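Local structure of AB hydrolase-1 domain-containing protein (Thermoplasma acidophilum DSM 1728, 3BDI) at residues 9-13 and 14-18; 195-198 and 199-203. The protein is of unknown specific function but, as a member of the ABHD14 family with an alpha/beta hydrolase fold, probably acts as a cytoplasmic hydrolase. All blocks are in the same frame, centred on the assembly; numbering follows the deposited sequence.

Contact 1: residues 9-13 and 14-18; sequences IDVNG and TRVFQ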
loop_
_atom_site.group_PDB
_atom_site.type_symbol
_atom_site.label_atom_id
_atom_site.label_comp_id
_atom_site.label_asym_id
_atom_site.label_seq_id
_atom_site.Cartn_x
_atom_site.Cartn_y
_atom_site.Cartn_z
ATOM N N ILE A 9 7.924 10.913 12.386
ATOM C CA ILE A 9 8.449 9.748 13.128
ATOM C C ILE A 9 9.905 9.532 12.668
ATOM O O ILE A 9 10.260 9.814 11.503
ATOM C CB ILE A 9 7.550 8.474 12.915
ATOM C CG1 ILE A 9 7.906 7.364 13.917
ATOM C CG2 ILE A 9 7.549 8.003 11.449
ATOM C CD1 ILE A 9 6.850 6.332 14.053
ATOM N N ASP A 10 10.781 9.088 13.573
ATOM C CA ASP A 10 12.087 8.629 13.191
ATOM C C ASP A 10 12.028 7.183 12.845
ATOM O O ASP A 10 11.614 6.351 13.677
ATOM C CB ASP A 10 13.096 8.799 14.312
ATOM C CG ASP A 10 14.519 8.369 13.868
ATOM O OD1 ASP A 10 15.101 9.093 13.050
ATOM O OD2 ASP A 10 14.984 7.335 14.308
ATOM N N VAL A 11 12.459 6.844 11.628
ATOM C CA VAL A 11 12.614 5.467 11.190
ATOM C C VAL A 11 14.107 5.246 10.964
ATOM O O VAL A 11 14.679 5.585 9.927
ATOM C CB VAL A 11 11.751 5.141 9.942
ATOM C CG1 VAL A 11 11.866 3.636 9.621
ATOM C CG2 VAL A 11 10.287 5.550 10.196
ATOM N N ASN A 12 14.780 4.712 11.980
ATOM C CA ASN A 12 16.217 4.437 11.936
ATOM C C ASN A 12 17.037 5.559 11.359
ATOM O O ASN A 12 17.944 5.338 10.572
ATOM C CB ASN A 12 16.506 3.108 11.243
ATOM C CG ASN A 12 15.990 1.948 12.034
ATOM O OD1 ASN A 12 16.245 1.854 13.243
ATOM N ND2 ASN A 12 15.246 1.078 11.404
ATOM N N GLY A 13 16.739 6.774 11.787
ATOM C CA GLY A 13 17.559 7.925 11.433
ATOM C C GLY A 13 16.997 8.777 10.296
ATOM O O GLY A 13 17.532 9.841 9.998
ATOM N N THR A 14 15.908 8.321 9.693
ATOM C CA THR A 14 15.244 9.078 8.625
ATOM C C THR A 14 13.968 9.681 9.161
ATOM O O THR A 14 13.112 8.950 9.709
ATOM C CB THR A 14 14.956 8.173 7.426
ATOM O OG1 THR A 14 16.201 7.742 6.879
ATOM C CG2 THR A 14 14.175 8.923 6.313
ATOM N N ARG A 15 13.815 10.990 8.974
ATOM C CA ARG A 15 12.642 11.717 9.421
ATOM C C ARG A 15 11.461 11.582 8.453
ATOM O O ARG A 15 11.443 12.198 7.389
ATOM C CB ARG A 15 12.998 13.187 9.660
ATOM C CG ARG A 15 11.926 14.051 10.309
ATOM C CD ARG A 15 12.393 15.439 10.411
ATOM N NE ARG A 15 11.495 16.357 11.099
ATOM C CZ ARG A 15 10.694 17.230 10.496
ATOM N NH1 ARG A 15 10.583 17.307 9.196
ATOM N NH2 ARG A 15 9.965 18.044 11.267
ATOM N N VAL A 16 10.489 10.767 8.832
ATOM C CA VAL A 16 9.379 10.364 7.995
ATOM C C VAL A 16 8.124 11.103 8.420
ATOM O O VAL A 16 7.765 11.073 9.595
ATOM C CB VAL A 16 9.174 8.840 8.125
ATOM C CG1 VAL A 16 7.934 8.378 7.378
ATOM C CG2 VAL A 16 10.405 8.143 7.589
ATOM N N PHE A 17 7.452 11.745 7.476
ATOM C CA PHE A 17 6.120 12.280 7.708
ATOM C C PHE A 17 5.104 11.160 7.596
ATOM O O PHE A 17 5.159 10.342 6.691
ATOM C CB PHE A 17 5.776 13.343 6.664
ATOM C CG PHE A 17 4.373 13.889 6.789
ATOM C CD1 PHE A 17 4.055 14.705 7.849
ATOM C CD2 PHE A 17 3.383 13.608 5.843
ATOM C CE1 PHE A 17 2.786 15.180 8.007
ATOM C CE2 PHE A 17 2.107 14.095 5.969
ATOM C CZ PHE A 17 1.812 14.925 7.064
ATOM N N GLN A 18 4.162 11.124 8.539
ATOM C CA GLN A 18 3.038 10.205 8.418
ATOM C C GLN A 18 1.743 10.784 8.881
ATOM O O GLN A 18 1.699 11.708 9.695
ATOM C CB GLN A 18 3.304 8.882 9.184
ATOM C CG GLN A 18 3.288 9.017 10.702
ATOM C CD GLN A 18 3.470 7.667 11.418
ATOM O OE1 GLN A 18 3.681 6.643 10.784
ATOM N NE2 GLN A 18 3.462 7.669 12.752
HETATM O O HOH W 1 17.962 5.886 7.813
HETATM O O HOH W 2 16.151 12.540 8.588
#
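Ile9, Val11 and Val16 pack on one face of two adjoining strands, and the pairing between 9-13 and 14-18 illustrates how a hairpin can be dense on one face and more exposed on the other, here that of Asp10 and Arg15. Val11 CG2 meets Val16 CG2 at 3.7 Å, the two branched ends crossing at a slant, while Ile9, in one of two modelled conformers, lies alongside Val16 with Ile9 CG2 3.8 Å from Val16 CB. Helix 83-96 closes over this face, with Phe89 against Val16 and Ala96 against Ile9. Gln18 starts its chain between backbone N and carbonyl carbon (chi1 71°), and the extended remainder carries OE1 to Tyr93 OH and NE2 to Glu7 and Asn97. A leucine in its place would probably leave the Tyr93 hydroxyl, the Glu7 carboxylate and the Asn97 side-chain oxygen without their amide partner. The motif is a beta hairpin with a two-residue loop, Asn12 and Gly13, in a type I' turn from Val11 to Thr14; strand 5-11 is one of the sheet's two outermost strands in this alpha/beta hydrolase fold. Backbone bonds join Ile9 N to Val16 O and Val16 N to Ile9 O, each 2.8 Å, and Val11 and Thr14 are paired likewise. Towards solvent, Asp10 OD2 accepts from Gly13 N at 3.1 Å in an Asx motif. A water on Asn12 O bridges to OG1 of buried Thr14, which also bonds Ser73.

Contact 2: residues 195-198 and 199-203; sequences EFVR and ITVDF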
loop_
_atom_site.group_PDB
_atom_site.type_symbol
_atom_site.label_atom_id
_atom_site.label_comp_id
_atom_site.label_asym_id
_atom_site.label_seq_id
_atom_site.Cartn_x
_atom_site.Cartn_y
_atom_site.Cartn_z
ATOM N N GLU A 195 -15.903 4.057 -5.859
ATOM C CA GLU A 195 -15.792 2.659 -6.235
ATOM C C GLU A 195 -14.535 2.026 -5.629
ATOM O O GLU A 195 -14.580 0.918 -5.141
ATOM C CB GLU A 195 -15.837 2.495 -7.751
ATOM C CG GLU A 195 -15.952 1.080 -8.249
ATOM C CD GLU A 195 -17.218 0.319 -7.807
ATOM O OE1 GLU A 195 -18.136 0.860 -7.123
ATOM O OE2 GLU A 195 -17.241 -0.876 -8.154
ATOM N N PHE A 196 -13.445 2.777 -5.571
ATOM C CA PHE A 196 -12.262 2.330 -4.871
ATOM C C PHE A 196 -12.568 1.952 -3.424
ATOM O O PHE A 196 -12.097 0.893 -2.946
ATOM C CB PHE A 196 -11.147 3.374 -4.955
ATOM C CG PHE A 196 -9.843 2.869 -4.416
ATOM C CD1 PHE A 196 -8.984 2.174 -5.223
ATOM C CD2 PHE A 196 -9.509 3.046 -3.086
ATOM C CE1 PHE A 196 -7.788 1.654 -4.713
ATOM C CE2 PHE A 196 -8.296 2.557 -2.566
ATOM C CZ PHE A 196 -7.457 1.837 -3.388
ATOM N N VAL A 197 -13.292 2.810 -2.703
ATOM C CA VAL A 197 -13.677 2.537 -1.348
ATOM C C VAL A 197 -14.596 1.331 -1.273
ATOM O O VAL A 197 -14.397 0.451 -0.415
ATOM C CB VAL A 197 -14.313 3.751 -0.710
ATOM C CG1 VAL A 197 -15.026 3.411 0.587
ATOM C CG2 VAL A 197 -13.229 4.814 -0.475
ATOM N N ARG A 198 -15.575 1.233 -2.155
ATOM C CA ARG A 198 -16.536 0.118 -2.055
ATOM C C ARG A 198 -15.803 -1.209 -2.173
ATOM O O ARG A 198 -16.027 -2.142 -1.394
ATOM C CB ARG A 198 -17.576 0.243 -3.161
ATOM C CG ARG A 198 -18.736 -0.738 -3.007
ATOM C CD ARG A 198 -19.747 -0.656 -4.140
ATOM N NE ARG A 198 -19.208 -1.149 -5.407
ATOM C CZ ARG A 198 -18.974 -2.431 -5.697
ATOM N NH1 ARG A 198 -19.244 -3.394 -4.823
ATOM N NH2 ARG A 198 -18.474 -2.759 -6.880
ATOM N N ILE A 199 -14.907 -1.304 -3.150
ATOM C CA ILE A 199 -14.193 -2.544 -3.435
ATOM C C ILE A 199 -13.188 -2.860 -2.314
ATOM O O ILE A 199 -13.087 -4.010 -1.842
ATOM C CB ILE A 199 -13.467 -2.478 -4.795
ATOM C CG1 ILE A 199 -14.476 -2.461 -5.943
ATOM C CG2 ILE A 199 -12.435 -3.636 -4.946
ATOM C CD1 ILE A 199 -13.825 -1.861 -7.196
ATOM N N THR A 200 -12.400 -1.867 -1.862
ATOM C CA THR A 200 -11.389 -2.133 -0.857
ATOM C C THR A 200 -12.000 -2.418 0.510
ATOM O O THR A 200 -11.542 -3.295 1.216
ATOM C CB THR A 200 -10.307 -1.051 -0.760
ATOM O OG1 THR A 200 -10.917 0.226 -0.459
ATOM C CG2 THR A 200 -9.421 -1.025 -2.052
ATOM N N VAL A 201 -13.068 -1.723 0.878
ATOM C CA VAL A 201 -13.771 -2.019 2.110
ATOM C C VAL A 201 -14.353 -3.440 2.077
ATOM O O VAL A 201 -14.289 -4.171 3.068
ATOM C CB VAL A 201 -14.850 -0.956 2.421
ATOM C CG1 VAL A 201 -15.829 -1.430 3.520
ATOM C CG2 VAL A 201 -14.185 0.365 2.824
ATOM N N ASP A 202 -14.953 -3.824 0.951
ATOM C CA ASP A 202 -15.509 -5.164 0.862
ATOM C C ASP A 202 -14.404 -6.232 1.045
ATOM O O ASP A 202 -14.580 -7.219 1.778
ATOM C CB ASP A 202 -16.186 -5.340 -0.469
ATOM C CG ASP A 202 -16.860 -6.636 -0.580
ATOM O OD1 ASP A 202 -17.939 -6.825 0.052
ATOM O OD2 ASP A 202 -16.279 -7.477 -1.244
ATOM N N PHE A 203 -13.248 -6.057 0.389
ATOM C CA PHE A 203 -12.141 -6.950 0.562
ATOM C C PHE A 203 -11.682 -7.052 2.009
ATOM O O PHE A 203 -11.471 -8.120 2.553
ATOM C CB PHE A 203 -10.977 -6.496 -0.340
ATOM C CG PHE A 203 -9.693 -7.251 -0.127
ATOM C CD1 PHE A 203 -9.501 -8.518 -0.649
ATOM C CD2 PHE A 203 -8.633 -6.693 0.559
ATOM C CE1 PHE A 203 -8.334 -9.175 -0.428
ATOM C CE2 PHE A 203 -7.465 -7.364 0.750
ATOM C CZ PHE A 203 -7.326 -8.604 0.249
#
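Thr200 sits one turn after Phe196 in helix 193-205, which packs against the sheet of the alpha/beta hydrolase fold, and its hydroxyl shows how a buried polar group can be satisfied partly by its own helix and partly by a neighbouring one. Phe196 O accepts twice: from Thr200 N at 3.0 Å, the regular helical bond, and from Thr200 OG1 at 2.8 Å, the two donors arriving from opposite faces of the carbonyl plane. With chi1 at 58°, OG1 lies between backbone N and carbonyl carbon, and it also bonds Tyr52 OH of helix 48-53. The same torsion sends Thr200 CG2 over a face of the Phe196 ring, a CH-pi contact 3.9 Å from the centroid. The other carbonyls of 195-198 are met in turn, Glu195 O by Ile199 N, Val197 O by Val201 N and Arg198 O by Asp202 N; Phe203 N then serves Ile199 O. Val197 and Val201 lie side by side, Val197 CG1 to Val201 CG2 3.9 Å, on the flank touching helix 48-53. Asp202 OD2 forms a salt bridge with Arg177 of strand 177-181. Another salt bridge has Arg198 gripping Glu195 side-on, both carboxylate oxygens used on their syn sides. Ile199 CG1 lies over one face of this guanidinium, and Ile199 CD1 beside Glu195 OE2. Arg198 NE reaches Glu195 OE1 at 2.9 Å, close to the guanidinium plane, whereas Arg198 NH2 meets Glu195 OE2 at 2.6 Å, tilted 19° from that plane.

In the fold
The two contacts lie on opposite sides of the chain's centre, with their own centres 30 Å apart, and share no element: contact 1 joins strands 5-11 and 14-21, contact 2 two turns of helix 193-205. Both are partly buried, each having an inner and an outer side, but they meet the sheet differently. Contact 1 is part of the sheet at one edge, and a helix covers its apolar face; contact 2 lies on the sheet, against strands that include the other outermost one, 177-181. Their polar chemistry follows suit. Cross-strand backbone bonds and water serve the turn, whereas sequential helix bonds and charged pairs serve the helix.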